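Long-range contacts in lectin (Lotus tetragonolobus, PDB 2EIG), which probably binds L-fucose-containing carbohydrates as a calcium- and manganese-containing seed lectin of the legume family, assembled from four chains: residues 7-16 / 21-29; 76-85 / 203-214. All blocks are in the same frame, centred on the assembly; numbering follows the deposited sequence.

Interaction 1. Residues 7-16 / 21-29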
loop_
_atom_site.group_PDB
_atom_site.type_symbol
_atom_site.label_atom_id
_atom_site.label_comp_id
_atom_site.label_asym_id
_atom_site.label_seq_id
_atom_site.Cartn_x
_atom_site.Cartn_y
_atom_site.Cartn_z
ATOM N N ARG A 7 -10.146 -30.011 11.897
ATOM C CA ARG A 7 -10.696 -29.811 13.229
ATOM C C ARG A 7 -9.570 -29.881 14.265
ATOM O O ARG A 7 -8.398 -30.231 13.949
ATOM C CB ARG A 7 -11.785 -30.825 13.572
ATOM C CG ARG A 7 -11.335 -32.276 13.665
ATOM C CD ARG A 7 -12.615 -33.064 13.993
ATOM N NE ARG A 7 -12.439 -34.471 14.347
ATOM C CZ ARG A 7 -13.258 -35.146 15.169
ATOM N NH1 ARG A 7 -14.292 -34.533 15.761
ATOM N NH2 ARG A 7 -13.039 -36.439 15.420
ATOM N N PHE A 8 -9.915 -29.583 15.500
ATOM C CA PHE A 8 -8.875 -29.538 16.512
ATOM C C PHE A 8 -8.793 -30.767 17.377
ATOM O O PHE A 8 -9.782 -31.213 17.956
ATOM C CB PHE A 8 -8.966 -28.250 17.325
ATOM C CG PHE A 8 -8.902 -27.012 16.465
ATOM C CD1 PHE A 8 -10.060 -26.474 15.920
ATOM C CD2 PHE A 8 -7.670 -26.409 16.170
ATOM C CE1 PHE A 8 -9.991 -25.331 15.119
ATOM C CE2 PHE A 8 -7.600 -25.278 15.367
ATOM C CZ PHE A 8 -8.772 -24.745 14.854
ATOM N N LYS A 9 -7.594 -31.313 17.440
ATOM C CA LYS A 9 -7.342 -32.442 18.318
ATOM C C LYS A 9 -6.431 -31.992 19.428
ATOM O O LYS A 9 -5.559 -31.122 19.259
ATOM C CB LYS A 9 -6.716 -33.621 17.564
ATOM C CG LYS A 9 -6.770 -33.504 16.063
ATOM C CD LYS A 9 -6.520 -34.842 15.403
ATOM C CE LYS A 9 -7.683 -35.789 15.687
ATOM N NZ LYS A 9 -8.955 -35.333 15.038
ATOM N N ASP A 10 -6.654 -32.593 20.574
ATOM C CA ASP A 10 -5.888 -32.328 21.768
ATOM C C ASP A 10 -4.483 -32.986 21.662
ATOM O O ASP A 10 -4.177 -33.939 22.383
ATOM C CB ASP A 10 -6.691 -32.923 22.930
ATOM C CG ASP A 10 -6.218 -32.460 24.229
ATOM O OD1 ASP A 10 -5.155 -31.789 24.257
ATOM O OD2 ASP A 10 -6.904 -32.738 25.224
ATOM N N ASP A 11 -3.634 -32.472 20.773
ATOM C CA ASP A 11 -2.517 -33.276 20.277
ATOM C C ASP A 11 -1.157 -32.615 20.517
ATOM O O ASP A 11 -0.157 -32.997 19.888
ATOM C CB ASP A 11 -2.739 -33.686 18.789
ATOM C CG ASP A 11 -2.826 -32.479 17.851
ATOM O OD1 ASP A 11 -3.250 -32.646 16.672
ATOM O OD2 ASP A 11 -2.495 -31.356 18.316
ATOM N N GLY A 12 -1.122 -31.659 21.450
ATOM C CA GLY A 12 0.095 -30.911 21.738
ATOM C C GLY A 12 0.635 -29.965 20.663
ATOM O O GLY A 12 1.693 -29.380 20.827
ATOM N N SER A 13 -0.062 -29.835 19.544
ATOM C CA SER A 13 0.354 -28.919 18.489
ATOM C C SER A 13 0.023 -27.452 18.890
ATOM O O SER A 13 0.654 -26.546 18.419
ATOM C CB SER A 13 -0.319 -29.288 17.162
ATOM O OG SER A 13 -1.728 -29.042 17.238
ATOM N N LEU A 14 -0.965 -27.245 19.757
ATOM C CA LEU A 14 -1.313 -25.888 20.230
ATOM C C LEU A 14 -1.021 -25.688 21.720
ATOM O O LEU A 14 -0.901 -26.652 22.478
ATOM C CB LEU A 14 -2.806 -25.537 19.944
ATOM C CG LEU A 14 -3.361 -25.608 18.516
ATOM C CD1 LEU A 14 -4.893 -25.236 18.512
ATOM C CD2 LEU A 14 -2.606 -24.686 17.554
ATOM N N ILE A 15 -0.923 -24.418 22.112
ATOM C CA ILE A 15 -0.847 -24.012 23.495
ATOM C C ILE A 15 -2.166 -23.321 23.825
ATOM O O ILE A 15 -2.615 -22.425 23.093
ATOM C CB ILE A 15 0.321 -23.025 23.762
ATOM C CG1 ILE A 15 1.688 -23.693 23.450
ATOM C CG2 ILE A 15 0.251 -22.474 25.200
ATOM C CD1 ILE A 15 2.842 -22.657 23.300
ATOM N N PHE A 16 -2.804 -23.786 24.887
ATOM C CA PHE A 16 -4.038 -23.179 25.348
ATOM C C PHE A 16 -3.796 -22.462 26.646
ATOM O O PHE A 16 -3.138 -23.010 27.534
ATOM C CB PHE A 16 -5.087 -24.255 25.571
ATOM C CG PHE A 16 -5.312 -25.091 24.405
ATOM C CD1 PHE A 16 -6.303 -24.770 23.499
ATOM C CD2 PHE A 16 -4.533 -26.235 24.193
ATOM C CE1 PHE A 16 -6.511 -25.545 22.389
ATOM C CE2 PHE A 16 -4.741 -27.031 23.085
ATOM C CZ PHE A 16 -5.743 -26.690 22.184
ATOM N N LYS A 21 -10.118 -24.123 25.118
ATOM C CA LYS A 21 -10.168 -25.605 25.274
ATOM C C LYS A 21 -10.651 -26.217 23.992
ATOM O O LYS A 21 -11.436 -25.589 23.264
ATOM C CB LYS A 21 -11.129 -26.032 26.398
ATOM C CG LYS A 21 -10.938 -25.375 27.784
ATOM C CD LYS A 21 -9.706 -25.914 28.471
ATOM C CE LYS A 21 -9.439 -25.264 29.802
ATOM N NZ LYS A 21 -8.097 -25.776 30.171
ATOM N N ILE A 22 -10.188 -27.433 23.677
ATOM C CA ILE A 22 -10.871 -28.219 22.633
ATOM C C ILE A 22 -12.246 -28.554 23.233
ATOM O O ILE A 22 -12.313 -28.965 24.395
ATOM C CB ILE A 22 -10.091 -29.524 22.227
ATOM C CG1 ILE A 22 -8.656 -29.211 21.772
ATOM C CG2 ILE A 22 -10.833 -30.297 21.119
ATOM C CD1 ILE A 22 -8.559 -28.129 20.717
ATOM N N TRP A 23 -13.325 -28.307 22.490
ATOM C CA TRP A 23 -14.703 -28.588 22.956
ATOM C C TRP A 23 -15.384 -29.578 21.989
ATOM O O TRP A 23 -14.719 -30.137 21.114
ATOM C CB TRP A 23 -15.492 -27.279 23.289
ATOM C CG TRP A 23 -16.929 -27.033 22.743
ATOM C CD1 TRP A 23 -17.315 -26.966 21.411
ATOM C CD2 TRP A 23 -18.117 -26.695 23.503
ATOM N NE1 TRP A 23 -18.665 -26.653 21.300
ATOM C CE2 TRP A 23 -19.185 -26.491 22.559
ATOM C CE3 TRP A 23 -18.392 -26.573 24.871
ATOM C CZ2 TRP A 23 -20.497 -26.181 22.951
ATOM C CZ3 TRP A 23 -19.712 -26.263 25.265
ATOM C CH2 TRP A 23 -20.741 -26.058 24.304
ATOM N N THR A 24 -16.674 -29.835 22.180
ATOM C CA THR A 24 -17.400 -30.836 21.373
ATOM C C THR A 24 -17.101 -30.783 19.881
ATOM O O THR A 24 -17.004 -29.691 19.288
ATOM C CB THR A 24 -18.926 -30.685 21.496
ATOM O OG1 THR A 24 -19.260 -30.065 22.749
ATOM C CG2 THR A 24 -19.607 -32.058 21.345
ATOM N N ASP A 25 -16.977 -31.974 19.291
ATOM C CA ASP A 25 -16.870 -32.148 17.835
ATOM C C ASP A 25 -15.577 -31.534 17.287
ATOM O O ASP A 25 -15.609 -30.964 16.194
ATOM C CB ASP A 25 -18.033 -31.458 17.087
ATOM C CG ASP A 25 -19.386 -32.123 17.298
ATOM O OD1 ASP A 25 -19.418 -33.288 17.739
ATOM O OD2 ASP A 25 -20.415 -31.455 16.979
ATOM N N GLY A 26 -14.489 -31.614 18.049
ATOM C CA GLY A 26 -13.201 -31.085 17.615
ATOM C C GLY A 26 -13.133 -29.577 17.371
ATOM O O GLY A 26 -12.385 -29.127 16.523
ATOM N N ARG A 27 -13.914 -28.785 18.102
ATOM C CA ARG A 27 -13.877 -27.342 17.854
ATOM C C ARG A 27 -13.039 -26.609 18.899
ATOM O O ARG A 27 -12.836 -27.112 19.999
ATOM C CB ARG A 27 -15.278 -26.762 17.551
ATOM C CG ARG A 27 -16.111 -26.269 18.682
ATOM C CD ARG A 27 -17.592 -26.423 18.248
ATOM N NE ARG A 27 -18.452 -25.271 18.572
ATOM C CZ ARG A 27 -19.682 -25.068 18.069
ATOM N NH1 ARG A 27 -20.384 -23.977 18.414
ATOM N NH2 ARG A 27 -20.217 -25.949 17.214
ATOM N N LEU A 28 -12.472 -25.471 18.517
ATOM C CA LEU A 28 -11.679 -24.690 19.426
ATOM C C LEU A 28 -12.553 -23.611 20.081
ATOM O O LEU A 28 -12.984 -22.661 19.426
ATOM C CB LEU A 28 -10.462 -24.094 18.694
ATOM C CG LEU A 28 -9.670 -23.045 19.507
ATOM C CD1 LEU A 28 -9.205 -23.549 20.910
ATOM C CD2 LEU A 28 -8.488 -22.612 18.632
ATOM N N ALA A 29 -12.830 -23.780 21.373
ATOM C CA ALA A 29 -13.770 -22.898 22.047
ATOM C C ALA A 29 -13.036 -21.855 22.891
ATOM O O ALA A 29 -12.162 -22.176 23.697
ATOM C CB ALA A 29 -14.715 -23.652 22.865
#
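Phe8 packs on Ile22 and Leu28 of the hairpin 21-29, its CB 3.4 Å from Ile22 CD1 and also close to the carbonyl oxygen of Gly26. With CG turned beside the backbone N and anti to the carbonyl carbon (chi1 -56°), the ring is carried onto Leu28: CG, CD1 and CE1 all run past Leu28 CB, which sits over one face, shifted toward the rim. This is a CH-pi contact, with Leu28 CB 3.9 Å from the centroid of the Phe8 ring. Gly26 O reaches the edge of the same ring, near its plane. That oxygen also accepts the one hydrogen bond across the contact, from Phe8 N at 2.7 Å and nearly straight (166° at the hydrogen).

The second segment is a beta-hairpin, strands 21-23 and 27-29 joined by a turn in which Asp25 and Gly26 both have positive phi. Strand 27-29 pairs with strand 214-226 in one sheet of the legume lectin sandwich, whereas residues 14-16 belong to the other. Lacking a side chain, Gly26 lets Arg7 lie over the turn: Arg7 CB meets Gly26 O, and the extended chain brings NH1 within 3.6 Å of Asp25 C, at the edge of the guanidinium.

Phe16 brings the end of its ring against the same methyl: Ile22 CD1 lies 3.5 Å from Phe16 CZ, so it touches both phenylalanines, while Leu28 CD1 meets Phe16 CE1 at the ring edge, at 3.7 Å. Leu14 CD1 touches Leu28 CD2 more loosely, and beyond it Leu14 packs on Trp221.

Interaction 2. Residues 76-85 / 203-214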
loop_
_atom_site.group_PDB
_atom_site.type_symbol
_atom_site.label_atom_id
_atom_site.label_comp_id
_atom_site.label_asym_id
_atom_site.label_seq_id
_atom_site.Cartn_x
_atom_site.Cartn_y
_atom_site.Cartn_z
ATOM N N TYR A 76 -27.685 -12.435 26.881
ATOM C CA TYR A 76 -26.653 -11.427 27.138
ATOM C C TYR A 76 -26.278 -10.694 25.850
ATOM O O TYR A 76 -26.294 -11.284 24.747
ATOM C CB TYR A 76 -25.401 -12.025 27.765
ATOM C CG TYR A 76 -25.566 -12.713 29.096
ATOM C CD1 TYR A 76 -25.379 -14.100 29.201
ATOM C CD2 TYR A 76 -25.845 -12.000 30.254
ATOM C CE1 TYR A 76 -25.499 -14.760 30.411
ATOM C CE2 TYR A 76 -25.994 -12.668 31.489
ATOM C CZ TYR A 76 -25.800 -14.044 31.560
ATOM O OH TYR A 76 -25.904 -14.717 32.769
ATOM N N PRO A 77 -25.926 -9.396 25.975
ATOM C CA PRO A 77 -25.442 -8.752 24.753
ATOM C C PRO A 77 -24.012 -9.295 24.386
ATOM O O PRO A 77 -23.296 -9.788 25.252
ATOM C CB PRO A 77 -25.487 -7.244 25.093
ATOM C CG PRO A 77 -25.407 -7.154 26.582
ATOM C CD PRO A 77 -25.892 -8.502 27.153
ATOM N N PRO A 78 -23.647 -9.285 23.094
ATOM C CA PRO A 78 -22.334 -9.880 22.777
ATOM C C PRO A 78 -21.124 -9.033 23.191
ATOM O O PRO A 78 -21.132 -7.778 23.054
ATOM C CB PRO A 78 -22.340 -10.012 21.253
ATOM C CG PRO A 78 -23.440 -9.175 20.754
ATOM C CD PRO A 78 -24.332 -8.752 21.907
ATOM N N THR A 79 -20.091 -9.734 23.660
ATOM C CA THR A 79 -18.733 -9.220 23.799
ATOM C C THR A 79 -17.811 -10.405 24.009
ATOM O O THR A 79 -18.287 -11.465 24.340
ATOM C CB THR A 79 -18.531 -8.170 24.933
ATOM O OG1 THR A 79 -18.172 -8.763 26.179
ATOM C CG2 THR A 79 -19.713 -7.300 25.097
ATOM N N ASP A 80 -16.509 -10.245 23.750
ATOM C CA ASP A 80 -15.962 -8.994 23.218
ATOM C C ASP A 80 -15.388 -9.170 21.837
ATOM O O ASP A 80 -15.308 -8.251 21.071
ATOM C CB ASP A 80 -14.880 -8.470 24.167
ATOM C CG ASP A 80 -15.425 -7.463 25.161
ATOM O OD1 ASP A 80 -15.507 -6.295 24.746
ATOM O OD2 ASP A 80 -15.760 -7.859 26.317
ATOM N N GLY A 81 -14.898 -10.351 21.543
ATOM C CA GLY A 81 -14.476 -10.624 20.194
ATOM C C GLY A 81 -13.458 -11.707 20.245
ATOM O O GLY A 81 -13.115 -12.160 21.322
ATOM N N VAL A 82 -13.018 -12.114 19.065
ATOM C CA VAL A 82 -11.924 -13.051 18.917
ATOM C C VAL A 82 -10.983 -12.431 17.864
ATOM O O VAL A 82 -11.421 -11.795 16.900
ATOM C CB VAL A 82 -12.420 -14.502 18.519
ATOM C CG1 VAL A 82 -13.339 -14.481 17.270
ATOM C CG2 VAL A 82 -11.212 -15.488 18.285
ATOM N N VAL A 83 -9.686 -12.584 18.090
ATOM C CA VAL A 83 -8.698 -12.117 17.135
ATOM C C VAL A 83 -7.773 -13.207 16.675
ATOM O O VAL A 83 -7.490 -14.097 17.437
ATOM C CB VAL A 83 -7.908 -10.908 17.703
ATOM C CG1 VAL A 83 -8.905 -9.981 18.452
ATOM C CG2 VAL A 83 -6.726 -11.351 18.597
ATOM N N PHE A 84 -7.339 -13.125 15.420
ATOM C CA PHE A 84 -6.125 -13.736 14.983
ATOM C C PHE A 84 -4.963 -12.740 15.201
ATOM O O PHE A 84 -5.052 -11.569 14.819
ATOM C CB PHE A 84 -6.163 -14.140 13.494
ATOM C CG PHE A 84 -4.833 -14.679 13.009
ATOM C CD1 PHE A 84 -4.460 -16.007 13.290
ATOM C CD2 PHE A 84 -3.921 -13.851 12.374
ATOM C CE1 PHE A 84 -3.233 -16.491 12.889
ATOM C CE2 PHE A 84 -2.698 -14.315 11.961
ATOM C CZ PHE A 84 -2.343 -15.649 12.196
ATOM N N PHE A 85 -3.899 -13.206 15.815
ATOM C CA PHE A 85 -2.787 -12.353 16.178
ATOM C C PHE A 85 -1.395 -13.014 16.125
ATOM O O PHE A 85 -1.235 -14.241 16.308
ATOM C CB PHE A 85 -3.004 -11.616 17.534
ATOM C CG PHE A 85 -2.708 -12.438 18.798
ATOM C CD1 PHE A 85 -1.714 -12.038 19.658
ATOM C CD2 PHE A 85 -3.506 -13.531 19.174
ATOM C CE1 PHE A 85 -1.452 -12.716 20.875
ATOM C CE2 PHE A 85 -3.235 -14.252 20.384
ATOM C CZ PHE A 85 -2.230 -13.828 21.241
ATOM N N GLY A 203 -1.846 -17.330 16.436
ATOM C CA GLY A 203 -2.975 -17.903 17.094
ATOM C C GLY A 203 -4.081 -16.915 17.361
ATOM O O GLY A 203 -4.266 -15.913 16.669
ATOM N N PHE A 204 -4.864 -17.242 18.372
ATOM C CA PHE A 204 -6.103 -16.530 18.612
ATOM C C PHE A 204 -6.171 -16.092 20.040
ATOM O O PHE A 204 -5.642 -16.751 20.925
ATOM C CB PHE A 204 -7.309 -17.433 18.324
ATOM C CG PHE A 204 -7.319 -17.988 16.945
ATOM C CD1 PHE A 204 -6.779 -19.263 16.693
ATOM C CD2 PHE A 204 -7.874 -17.250 15.876
ATOM C CE1 PHE A 204 -6.792 -19.780 15.403
ATOM C CE2 PHE A 204 -7.883 -17.785 14.567
ATOM C CZ PHE A 204 -7.338 -19.063 14.351
ATOM N N SER A 205 -6.839 -14.964 20.241
ATOM C CA SER A 205 -7.171 -14.498 21.540
ATOM C C SER A 205 -8.628 -14.092 21.515
ATOM O O SER A 205 -9.112 -13.522 20.529
ATOM C CB SER A 205 -6.291 -13.291 21.903
ATOM O OG SER A 205 -6.688 -12.799 23.141
ATOM N N ALA A 206 -9.317 -14.363 22.611
ATOM C CA ALA A 206 -10.734 -14.034 22.718
ATOM C C ALA A 206 -11.090 -13.705 24.143
ATOM O O ALA A 206 -10.508 -14.241 25.054
ATOM C CB ALA A 206 -11.580 -15.200 22.211
ATOM N N THR A 207 -12.036 -12.790 24.348
ATOM C CA THR A 207 -12.454 -12.421 25.672
ATOM C C THR A 207 -13.968 -12.269 25.676
ATOM O O THR A 207 -14.594 -12.070 24.652
ATOM C CB THR A 207 -11.903 -11.028 26.134
ATOM O OG1 THR A 207 -12.173 -10.077 25.091
ATOM C CG2 THR A 207 -10.426 -11.097 26.442
ATOM N N THR A 208 -14.523 -12.371 26.871
ATOM C CA THR A 208 -15.933 -12.114 27.118
ATOM C C THR A 208 -15.908 -11.327 28.431
ATOM O O THR A 208 -14.903 -11.248 29.122
ATOM C CB THR A 208 -16.736 -13.406 27.290
ATOM O OG1 THR A 208 -16.172 -14.155 28.368
ATOM C CG2 THR A 208 -16.729 -14.270 25.988
ATOM N N TRP A 209 -17.031 -10.734 28.746
ATOM C CA TRP A 209 -17.080 -9.794 29.833
ATOM C C TRP A 209 -18.166 -10.297 30.816
ATOM O O TRP A 209 -18.382 -11.513 30.965
ATOM C CB TRP A 209 -17.342 -8.386 29.267
ATOM C CG TRP A 209 -17.160 -7.281 30.224
ATOM C CD1 TRP A 209 -18.097 -6.358 30.595
ATOM C CD2 TRP A 209 -15.976 -6.975 30.969
ATOM N NE1 TRP A 209 -17.580 -5.514 31.528
ATOM C CE2 TRP A 209 -16.275 -5.859 31.776
ATOM C CE3 TRP A 209 -14.682 -7.524 31.014
ATOM C CZ2 TRP A 209 -15.315 -5.246 32.614
ATOM C CZ3 TRP A 209 -13.743 -6.960 31.896
ATOM C CH2 TRP A 209 -14.064 -5.821 32.670
ATOM N N ASN A 210 -18.824 -9.370 31.494
ATOM C CA ASN A 210 -19.882 -9.720 32.408
ATOM C C ASN A 210 -20.616 -8.418 32.639
ATOM O O ASN A 210 -20.021 -7.492 33.183
ATOM C CB ASN A 210 -19.304 -10.282 33.718
ATOM C CG ASN A 210 -20.368 -10.872 34.634
ATOM O OD1 ASN A 210 -20.050 -11.641 35.555
ATOM N ND2 ASN A 210 -21.634 -10.534 34.386
ATOM N N PRO A 211 -21.898 -8.334 32.223
ATOM C CA PRO A 211 -22.736 -9.404 31.593
ATOM C C PRO A 211 -22.437 -9.826 30.150
ATOM O O PRO A 211 -22.900 -10.872 29.735
ATOM C CB PRO A 211 -24.130 -8.778 31.590
ATOM C CG PRO A 211 -23.862 -7.263 31.533
ATOM C CD PRO A 211 -22.667 -7.091 32.428
ATOM N N GLU A 212 -21.739 -8.994 29.373
ATOM C CA GLU A 212 -21.676 -9.156 27.927
ATOM C C GLU A 212 -20.786 -10.368 27.622
ATOM O O GLU A 212 -19.763 -10.544 28.233
ATOM C CB GLU A 212 -21.075 -7.905 27.262
ATOM C CG GLU A 212 -21.941 -6.628 27.160
ATOM C CD GLU A 212 -21.799 -5.736 28.331
ATOM O OE1 GLU A 212 -21.310 -6.179 29.385
ATOM O OE2 GLU A 212 -22.176 -4.560 28.193
ATOM N N ARG A 213 -21.153 -11.175 26.650
ATOM C CA ARG A 213 -20.393 -12.399 26.390
ATOM C C ARG A 213 -20.944 -13.050 25.164
ATOM O O ARG A 213 -22.036 -12.731 24.710
ATOM C CB ARG A 213 -20.482 -13.355 27.564
ATOM C CG ARG A 213 -21.907 -13.940 27.753
ATOM C CD ARG A 213 -21.934 -14.619 29.065
ATOM N NE ARG A 213 -22.292 -13.664 30.109
ATOM C CZ ARG A 213 -22.145 -13.909 31.406
ATOM N NH1 ARG A 213 -21.572 -15.046 31.772
ATOM N NH2 ARG A 213 -22.539 -13.011 32.320
ATOM N N GLU A 214 -20.162 -13.950 24.606
ATOM C CA GLU A 214 -20.581 -14.742 23.472
ATOM C C GLU A 214 -19.620 -15.947 23.376
ATOM O O GLU A 214 -18.552 -15.939 23.992
ATOM C CB GLU A 214 -20.548 -13.917 22.175
ATOM C CG GLU A 214 -19.167 -13.419 21.874
ATOM C CD GLU A 214 -19.069 -12.469 20.704
ATOM O OE1 GLU A 214 -20.025 -12.384 19.875
ATOM O OE2 GLU A 214 -17.983 -11.828 20.612
HETATM O O HOH W 1 -24.494 -13.132 23.862
#
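Pro77 O is held by two donors: Arg213 N at 2.9 Å, nearly along the C=O axis, and the weaker CA-H of Glu212. The Arg213 guanidinium lies flat on Tyr76, the planes 21° apart and Arg213 CZ 3.7 Å from the centroid of the Tyr76 ring, a cation-pi stack. A bend at chi3 (88°) swings it over the ring; NE donates to Pro211 O in the guanidinium plane and NH1 to Pro34 O, together limiting its rotation. A water bridges Tyr76 O and Arg213 O.

Toward the metals the peptide before Asp80 is cis, a feature kept beside the calcium in many legume lectins; the Asp80 side chain ends about 4 Å from the calcium ion. Thr79 OG1 donates to Asp80 OD2 from above the carboxylate plane, at 2.6 Å.

A classic beta bulge sets Asp80 and Gly81 together against Thr207; beyond it strands 81-85 and 203-208 run antiparallel in the seven-stranded sheet of the lectin sandwich. Val83 N to Ser205 O, at 2.7 Å, is their shortest backbone bond. On the face carrying Val82 and Ala206, Phe84 points its edge at the face of Phe204, a T-shaped pair; Phe66 and Trp221 of the other sheet meet Phe204 edge-to-face.

How the interactions relate
From the N terminus, interaction 1 comes first and closes a short loop: the chain leaves residues 7-16, passes four residues and returns as the hairpin 21-29. Only later does interaction 2 open; it brings residues 203-214 back to 76-85 over 117 intervening residues, among them the ligands of both metal ions. The two are therefore in series, neither crossing nor enclosing the other. In space they meet through Leu28 CD2 and Phe204 CD1, 4.2 Å apart. Strand 14-18 starts the seven-stranded sheet at its edge, with strand 39-50 separating it from 199-208, and interaction 2 joins that strand to 81-88; the hairpin belongs to the opposing sheet.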